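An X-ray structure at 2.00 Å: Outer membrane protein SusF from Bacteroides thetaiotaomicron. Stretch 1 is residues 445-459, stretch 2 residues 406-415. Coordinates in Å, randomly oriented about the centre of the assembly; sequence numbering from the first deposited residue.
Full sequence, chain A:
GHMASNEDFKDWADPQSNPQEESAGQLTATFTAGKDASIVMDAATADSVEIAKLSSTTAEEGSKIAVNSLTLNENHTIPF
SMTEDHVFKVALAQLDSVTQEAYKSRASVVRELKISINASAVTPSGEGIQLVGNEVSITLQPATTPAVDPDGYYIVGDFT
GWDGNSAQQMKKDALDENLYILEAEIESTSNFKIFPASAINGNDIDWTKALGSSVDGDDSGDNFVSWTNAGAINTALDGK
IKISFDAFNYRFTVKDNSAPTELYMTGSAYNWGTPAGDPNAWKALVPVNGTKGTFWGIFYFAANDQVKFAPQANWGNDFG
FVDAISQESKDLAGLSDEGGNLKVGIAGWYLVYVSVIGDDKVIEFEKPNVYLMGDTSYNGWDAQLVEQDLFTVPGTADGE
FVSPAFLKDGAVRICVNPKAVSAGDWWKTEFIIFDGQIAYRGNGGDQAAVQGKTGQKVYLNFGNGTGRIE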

ATOM      1  N   GLY A 445      -3.686  23.588  17.687  1.00 11.82           N
ATOM      2  CA  GLY A 445      -2.350  23.854  18.278  1.00 10.76           C
ATOM      3  C   GLY A 445      -2.291  23.429  19.739  1.00 12.14           C
ATOM      4  O   GLY A 445      -3.213  22.737  20.260  1.00 10.35           O
ATOM      5  N   ASP A 446      -1.247  23.864  20.433  1.00 11.74           N
ATOM      6  CA  ASP A 446      -1.112  23.526  21.845  1.00 11.98           C
ATOM      7  C   ASP A 446      -2.382  23.937  22.549  1.00 12.15           C
ATOM      8  O   ASP A 446      -2.892  25.024  22.314  1.00 12.54           O
ATOM      9  CB  ASP A 446       0.060  24.275  22.454  1.00 11.17           C
ATOM     10  CG  ASP A 446       1.418  23.748  21.964  1.00 15.26           C
ATOM     11  OD1 ASP A 446       2.438  24.388  22.271  1.00 23.85           O
ATOM     12  OD2 ASP A 446       1.469  22.647  21.388  1.00 20.13           O
ATOM     13  N   GLN A 447      -2.843  23.104  23.471  1.00 12.08           N
ATOM     14  CA  GLN A 447      -4.011  23.419  24.274  1.00 12.05           C
ATOM     15  C   GLN A 447      -3.634  24.307  25.440  1.00 12.43           C
ATOM     16  O   GLN A 447      -2.470  24.324  25.874  1.00 11.57           O
ATOM     17  CB  GLN A 447      -4.701  22.123  24.759  1.00 10.68           C
ATOM     18  CG  GLN A 447      -5.255  21.273  23.583  1.00 10.73           C
ATOM     19  CD  GLN A 447      -5.802  19.935  24.016  1.00 12.91           C
ATOM     20  OE1 GLN A 447      -5.007  19.104  24.511  1.00 15.72           O
ATOM     21  NE2 GLN A 447      -7.032  19.717  23.867  1.00 14.65           N
ATOM     22  N   ALA A 448      -4.607  25.044  25.946  1.00 12.31           N
ATOM     23  CA  ALA A 448      -4.417  25.820  27.180  1.00 15.32           C
ATOM     24  C   ALA A 448      -3.968  24.927  28.329  1.00 16.50           C
ATOM     25  O   ALA A 448      -4.348  23.749  28.392  1.00 17.70           O
ATOM     26  CB  ALA A 448      -5.708  26.579  27.544  1.00 13.91           C
ATOM     27  N   ALA A 449      -2.961  25.394  29.060  1.00 18.56           N
ATOM     28  CA  ALA A 449      -2.284  24.575  30.062  1.00 20.09           C
ATOM     29  C   ALA A 449      -3.260  24.229  31.189  1.00 21.51           C
ATOM     30  O   ALA A 449      -4.054  25.067  31.603  1.00 21.20           O
ATOM     31  CB  ALA A 449      -1.069  25.328  30.630  1.00 20.31           C
ATOM     32  N   VAL A 450      -3.163  23.012  31.705  1.00 22.90           N
ATOM     33  CA  VAL A 450      -3.976  22.582  32.872  1.00 24.51           C
ATOM     34  C   VAL A 450      -3.051  22.069  33.969  1.00 25.62           C
ATOM     35  O   VAL A 450      -2.160  21.271  33.688  1.00 26.02           O
ATOM     36  CB  VAL A 450      -4.951  21.480  32.485  1.00 25.04           C
ATOM     37  CG1 VAL A 450      -5.626  20.887  33.739  1.00 25.72           C
ATOM     38  CG2 VAL A 450      -5.982  22.017  31.526  1.00 23.34           C
ATOM     39  N   GLN A 451      -3.078  22.743  35.127  1.00 27.38           N
ATOM     40  CA  GLN A 451      -2.108  22.481  36.220  1.00 29.50           C
ATOM     41  C   GLN A 451      -2.563  21.289  37.069  1.00 29.40           C
ATOM     42  O   GLN A 451      -3.754  21.105  37.314  1.00 29.12           O
ATOM     43  CB  GLN A 451      -1.934  23.713  37.133  1.00 29.20           C
ATOM     44  CG  GLN A 451      -1.476  24.962  36.427  1.00 33.46           C
ATOM     45  CD  GLN A 451      -0.148  24.780  35.711  1.00 44.89           C
ATOM     46  OE1 GLN A 451       0.787  24.207  36.261  1.00 52.10           O
ATOM     47  NE2 GLN A 451      -0.032  25.358  34.517  1.00 45.75           N
ATOM     48  N   GLY A 452      -1.607  20.484  37.500  1.00 30.96           N
ATOM     49  CA  GLY A 452      -1.850  19.512  38.558  1.00 32.67           C
ATOM     50  C   GLY A 452      -0.857  19.683  39.677  1.00 33.84           C
ATOM     51  O   GLY A 452       0.191  20.300  39.488  1.00 34.14           O
ATOM     52  N   LYS A 453      -1.147  19.069  40.828  1.00 35.76           N
ATOM     53  CA  LYS A 453      -0.226  19.116  41.998  1.00 37.57           C
ATOM     54  C   LYS A 453       0.276  17.735  42.382  1.00 37.54           C
ATOM     55  O   LYS A 453      -0.435  16.742  42.228  1.00 37.88           O
ATOM     56  CB  LYS A 453      -0.906  19.772  43.212  1.00 37.44           C
ATOM     57  CG  LYS A 453      -1.597  21.102  42.911  1.00 39.54           C
ATOM     58  CD  LYS A 453      -3.109  20.955  42.985  1.00 47.86           C
ATOM     59  CE  LYS A 453      -3.641  21.374  44.354  1.00 52.11           C
ATOM     60  NZ  LYS A 453      -3.943  22.835  44.396  1.00 54.42           N
ATOM     61  N   THR A 454       1.452  17.697  42.992  1.00 38.42           N
ATOM     62  CA  THR A 454       2.038  16.444  43.464  1.00 39.22           C
ATOM     63  C   THR A 454       1.004  15.495  44.043  1.00 39.24           C
ATOM     64  O   THR A 454       0.034  15.919  44.687  1.00 39.46           O
ATOM     65  CB  THR A 454       3.121  16.692  44.499  1.00 39.15           C
ATOM     66  OG1 THR A 454       3.820  17.887  44.162  1.00 41.72           O
ATOM     67  CG2 THR A 454       4.118  15.516  44.540  1.00 38.94           C
ATOM     68  N   GLY A 455       1.151  14.216  43.701  1.00 39.52           N
ATOM     69  CA  GLY A 455       0.338  13.154  44.284  1.00 38.55           C
ATOM     70  C   GLY A 455      -1.083  13.123  43.782  1.00 37.37           C
ATOM     71  O   GLY A 455      -1.839  12.239  44.132  1.00 38.29           O
ATOM     72  N   GLN A 456      -1.459  14.100  42.968  1.00 36.34           N
ATOM     73  CA  GLN A 456      -2.699  13.996  42.201  1.00 34.92           C
ATOM     74  C   GLN A 456      -2.547  12.970  41.060  1.00 32.83           C
ATOM     75  O   GLN A 456      -1.443  12.555  40.733  1.00 32.75           O
ATOM     76  CB  GLN A 456      -3.096  15.361  41.626  1.00 35.27           C
ATOM     77  CG  GLN A 456      -3.717  16.321  42.615  1.00 37.02           C
ATOM     78  CD  GLN A 456      -4.238  17.594  41.937  1.00 41.18           C
ATOM     79  OE1 GLN A 456      -3.560  18.178  41.086  1.00 41.57           O
ATOM     80  NE2 GLN A 456      -5.462  17.985  42.270  1.00 35.53           N
ATOM     81  N   LYS A 457      -3.663  12.616  40.435  1.00 32.00           N
ATOM     82  CA  LYS A 457      -3.645  11.775  39.240  1.00 31.49           C
ATOM     83  C   LYS A 457      -4.844  12.061  38.330  1.00 30.23           C
ATOM     84  O   LYS A 457      -5.815  12.680  38.762  1.00 29.83           O
ATOM     85  CB  LYS A 457      -3.575  10.273  39.627  1.00 32.22           C
ATOM     86  CG  LYS A 457      -4.487   9.862  40.749  1.00 33.30           C
ATOM     87  CD  LYS A 457      -4.415   8.341  41.019  1.00 32.75           C
ATOM     88  CE  LYS A 457      -3.012   7.903  41.340  1.00 32.94           C
ATOM     89  NZ  LYS A 457      -2.998   6.773  42.294  1.00 38.47           N
ATOM     90  N   VAL A 458      -4.759  11.640  37.060  1.00 28.64           N
ATOM     91  CA  VAL A 458      -5.865  11.864  36.080  1.00 27.70           C
ATOM     92  C   VAL A 458      -6.829  10.672  36.040  1.00 27.65           C
ATOM     93  O   VAL A 458      -6.387   9.545  36.001  1.00 28.21           O
ATOM     94  CB  VAL A 458      -5.307  12.075  34.620  1.00 26.86           C
ATOM     95  CG1 VAL A 458      -6.427  12.448  33.682  1.00 25.44           C
ATOM     96  CG2 VAL A 458      -4.217  13.115  34.606  1.00 25.33           C
ATOM     97  N   TYR A 459      -8.129  10.941  35.867  1.00 28.29           N
ATOM     98  CA  TYR A 459      -9.121   9.880  35.633  1.00 28.95           C
ATOM     99  C   TYR A 459      -9.867  10.093  34.319  1.00 28.89           C
ATOM    100  O   TYR A 459     -10.566  11.092  34.158  1.00 29.27           O
ATOM    101  CB  TYR A 459     -10.145   9.804  36.801  1.00 29.13           C
ATOM    102  CG  TYR A 459      -9.520   9.536  38.162  1.00 31.38           C
ATOM    103  CD1 TYR A 459      -9.728   8.326  38.826  1.00 35.58           C
ATOM    104  CD2 TYR A 459      -8.699  10.473  38.761  1.00 35.37           C
ATOM    105  CE1 TYR A 459      -9.079   8.049  40.016  1.00 36.68           C
ATOM    106  CE2 TYR A 459      -8.078  10.221  39.959  1.00 40.90           C
ATOM    107  CZ  TYR A 459      -8.289   9.020  40.596  1.00 40.09           C
ATOM    108  OH  TYR A 459      -7.686   8.799  41.793  1.00 34.90           O
TER
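Stretch 2 406-415: FLKDGAVRIC

How does stretch 2 run along stretch 1? It lies antiparallel, extended for most of its length, with Gly410 to Cys415 forming a strand and the residues before it a loop. Gly410 pairs with Gly452 through two hydrogen bonds, Gly452 N to Gly410 O at 2.9 Å and Gly410 N to Gly452 O at 3.1 Å. One step on, Ala411 lies across from Gln451, their CA atoms 4.5 Å apart and their side chains diverging. Val412 N then donates to Val450 O at 2.8 Å. Beyond that, a water takes over the ladder: it accepts from Val450 N at 2.9 Å and donates to Val412 O at 2.7 Å, filling a gap the two backbones leave between them.

What does the turn of stretch 1 hold? From Lys453 to Gln456 the chain makes a type II beta turn, closed by Gln456 N to Lys453 O at 2.9 Å, with Gly455 at the positive phi that favours glycine. The loop of stretch 2 docks here by its backbone at Phe406, whose N donates to Gln456 O over a very short 2.5 Å, while Gly455 N donates to Phe406 O at 2.6 Å. These two bonds fix both ends of the Phe406 backbone, and its side chain points toward stretch 1.

Where does the Phe406 ring go? It is the largest bump of stretch 2, the residue covered over 141 Å² by stretch 1, and it fits a hollow made largely of backbone. Lys457 CA lies over one face, 4.2 Å from the ring centroid in a CH-pi contact. At the ring edge, Lys453 O comes to 3.3 Å from CD2 of Phe406, and Val458 CG2 to 3.8 Å from its CZ. The absence of a side chain at Gly452 makes the room: its CA is 3.7 Å from Phe406 CE2, and a CB there would clash with that same atom. Val458 extends the apolar packing, with CG2 4.1 Å from Val412 CG1 and CG1 4.0 Å from Ile414 CD1.

What else fills the contact? The CA-to-CB bond of Asp409 points sideways, but the end of its side chain comes nearer to stretch 1, where OD1 takes a weak hydrogen bond from Thr454 N at 3.4 Å and lies 3.2 Å from Lys453 CB. Thr454 packs against the loop, its CG2 3.5 Å from Phe406 O. Far along the strand, Asp446 OD2 and Arg413 NH2 stand 4.1 Å apart, near enough to feel opposite charge but beyond a salt bridge.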

ATOM      1  N   PHE A 406       0.989  12.291  40.363  1.00 33.88           N
ATOM      2  CA  PHE A 406       1.986  13.318  39.958  1.00 33.75           C
ATOM      3  C   PHE A 406       3.185  13.363  40.916  1.00 34.17           C
ATOM      4  O   PHE A 406       3.017  13.291  42.125  1.00 34.43           O
ATOM      5  CB  PHE A 406       1.344  14.707  39.844  1.00 33.55           C
ATOM      6  CG  PHE A 406       0.145  14.755  38.937  1.00 30.63           C
ATOM      7  CD1 PHE A 406      -0.013  13.841  37.912  1.00 28.74           C
ATOM      8  CD2 PHE A 406      -0.788  15.767  39.062  1.00 28.70           C
ATOM      9  CE1 PHE A 406      -1.160  13.859  37.122  1.00 17.96           C
ATOM     10  CE2 PHE A 406      -1.887  15.825  38.237  1.00 25.32           C
ATOM     11  CZ  PHE A 406      -2.056  14.873  37.244  1.00 25.29           C
ATOM     12  N   LEU A 407       4.389  13.404  40.353  1.00 34.52           N
ATOM     13  CA  LEU A 407       5.618  13.514  41.129  1.00 35.99           C
ATOM     14  C   LEU A 407       5.949  14.959  41.517  1.00 36.59           C
ATOM     15  O   LEU A 407       6.912  15.206  42.257  1.00 36.51           O
ATOM     16  CB  LEU A 407       6.788  12.931  40.349  1.00 35.71           C
ATOM     17  CG  LEU A 407       6.919  11.403  40.292  1.00 38.46           C
ATOM     18  CD1 LEU A 407       5.546  10.731  40.343  1.00 38.30           C
ATOM     19  CD2 LEU A 407       7.711  10.966  39.034  1.00 42.66           C
ATOM     20  N   LYS A 408       5.245  15.909  40.899  1.00 36.73           N
ATOM     21  CA  LYS A 408       5.564  17.336  41.018  1.00 36.81           C
ATOM     22  C   LYS A 408       4.368  18.151  40.584  1.00 37.14           C
ATOM     23  O   LYS A 408       3.486  17.656  39.864  1.00 36.51           O
ATOM     24  CB  LYS A 408       6.749  17.701  40.148  1.00 37.23           C
ATOM     25  CG  LYS A 408       8.089  17.486  40.816  1.00 38.92           C
ATOM     26  CD  LYS A 408       9.221  17.558  39.808  1.00 48.78           C
ATOM     27  CE  LYS A 408       8.752  18.193  38.499  1.00 54.31           C
ATOM     28  NZ  LYS A 408       9.062  19.638  38.448  1.00 59.25           N
ATOM     29  N   ASP A 409       4.310  19.394  41.037  1.00 36.70           N
ATOM     30  CA  ASP A 409       3.403  20.357  40.435  1.00 36.34           C
ATOM     31  C   ASP A 409       3.887  20.662  39.028  1.00 34.26           C
ATOM     32  O   ASP A 409       5.075  20.622  38.762  1.00 33.18           O
ATOM     33  CB  ASP A 409       3.340  21.635  41.280  1.00 37.01           C
ATOM     34  CG  ASP A 409       3.184  21.337  42.770  1.00 40.99           C
ATOM     35  OD1 ASP A 409       2.050  20.988  43.199  1.00 43.19           O
ATOM     36  OD2 ASP A 409       4.228  21.300  43.469  1.00 51.07           O
ATOM     37  N   GLY A 410       2.951  20.852  38.110  1.00 32.80           N
ATOM     38  CA  GLY A 410       3.301  21.225  36.745  1.00 30.27           C
ATOM     39  C   GLY A 410       2.118  21.114  35.817  1.00 29.09           C
ATOM     40  O   GLY A 410       0.993  20.796  36.250  1.00 28.74           O
ATOM     41  N   ALA A 411       2.339  21.467  34.549  1.00 27.69           N
ATOM     42  CA  ALA A 411       1.304  21.319  33.523  1.00 25.80           C
ATOM     43  C   ALA A 411       1.141  19.839  33.180  1.00 24.11           C
ATOM     44  O   ALA A 411       2.118  19.127  33.051  1.00 24.03           O
ATOM     45  CB  ALA A 411       1.675  22.112  32.284  1.00 25.59           C
ATOM     46  N   VAL A 412      -0.097  19.376  33.194  1.00 22.72           N
ATOM     47  CA  VAL A 412      -0.435  18.020  32.792  1.00 22.35           C
ATOM     48  C   VAL A 412      -0.460  17.905  31.255  1.00 20.43           C
ATOM     49  O   VAL A 412      -1.053  18.727  30.585  1.00 19.51           O
ATOM     50  CB  VAL A 412      -1.806  17.623  33.330  1.00 22.06           C
ATOM     51  CG1 VAL A 412      -2.165  16.179  32.889  1.00 23.39           C
ATOM     52  CG2 VAL A 412      -1.841  17.753  34.865  1.00 24.64           C
ATOM     53  N   ARG A 413       0.244  16.915  30.725  1.00 18.89           N
ATOM     54  CA  ARG A 413       0.044  16.469  29.356  1.00 18.23           C
ATOM     55  C   ARG A 413      -0.279  14.965  29.318  1.00 18.96           C
ATOM     56  O   ARG A 413       0.219  14.187  30.166  1.00 20.01           O
ATOM     57  CB  ARG A 413       1.289  16.776  28.512  1.00 15.89           C
ATOM     58  CG  ARG A 413       1.699  18.245  28.500  1.00 18.69           C
ATOM     59  CD  ARG A 413       0.717  19.112  27.650  1.00 14.96           C
ATOM     60  NE  ARG A 413       1.017  19.057  26.196  1.00 10.66           N
ATOM     61  CZ  ARG A 413       1.927  19.815  25.571  1.00 13.07           C
ATOM     62  NH1 ARG A 413       2.750  20.595  26.270  1.00 10.77           N
ATOM     63  NH2 ARG A 413       2.079  19.723  24.244  1.00  7.25           N
ATOM     64  N   ILE A 414      -1.178  14.578  28.416  1.00 17.48           N
ATOM     65  CA  ILE A 414      -1.575  13.167  28.245  1.00 17.78           C
ATOM     66  C   ILE A 414      -1.554  12.842  26.737  1.00 18.41           C
ATOM     67  O   ILE A 414      -1.951  13.692  25.896  1.00 18.63           O
ATOM     68  CB  ILE A 414      -3.009  12.920  28.761  1.00 16.22           C
ATOM     69  CG1 ILE A 414      -3.274  13.733  30.042  1.00 16.73           C
ATOM     70  CG2 ILE A 414      -3.258  11.400  28.998  1.00 19.75           C
ATOM     71  CD1 ILE A 414      -4.755  13.858  30.378  1.00 15.84           C
ATOM     72  N   CYS A 415      -1.115  11.628  26.388  1.00 17.35           N
ATOM     73  CA  CYS A 415      -1.220  11.166  25.009  1.00 17.58           C
ATOM     74  C   CYS A 415      -1.443   9.646  24.857  1.00 18.41           C
ATOM     75  O   CYS A 415      -1.382   8.880  25.843  1.00 16.23           O
ATOM     76  CB  CYS A 415      -0.003  11.603  24.193  1.00 16.05           C
ATOM     77  SG  CYS A 415       1.510  10.680  24.598  1.00 17.66           S
TER
HETATM   78  O   HOH W   1      -1.340  21.353  30.274  1.00 19.46           O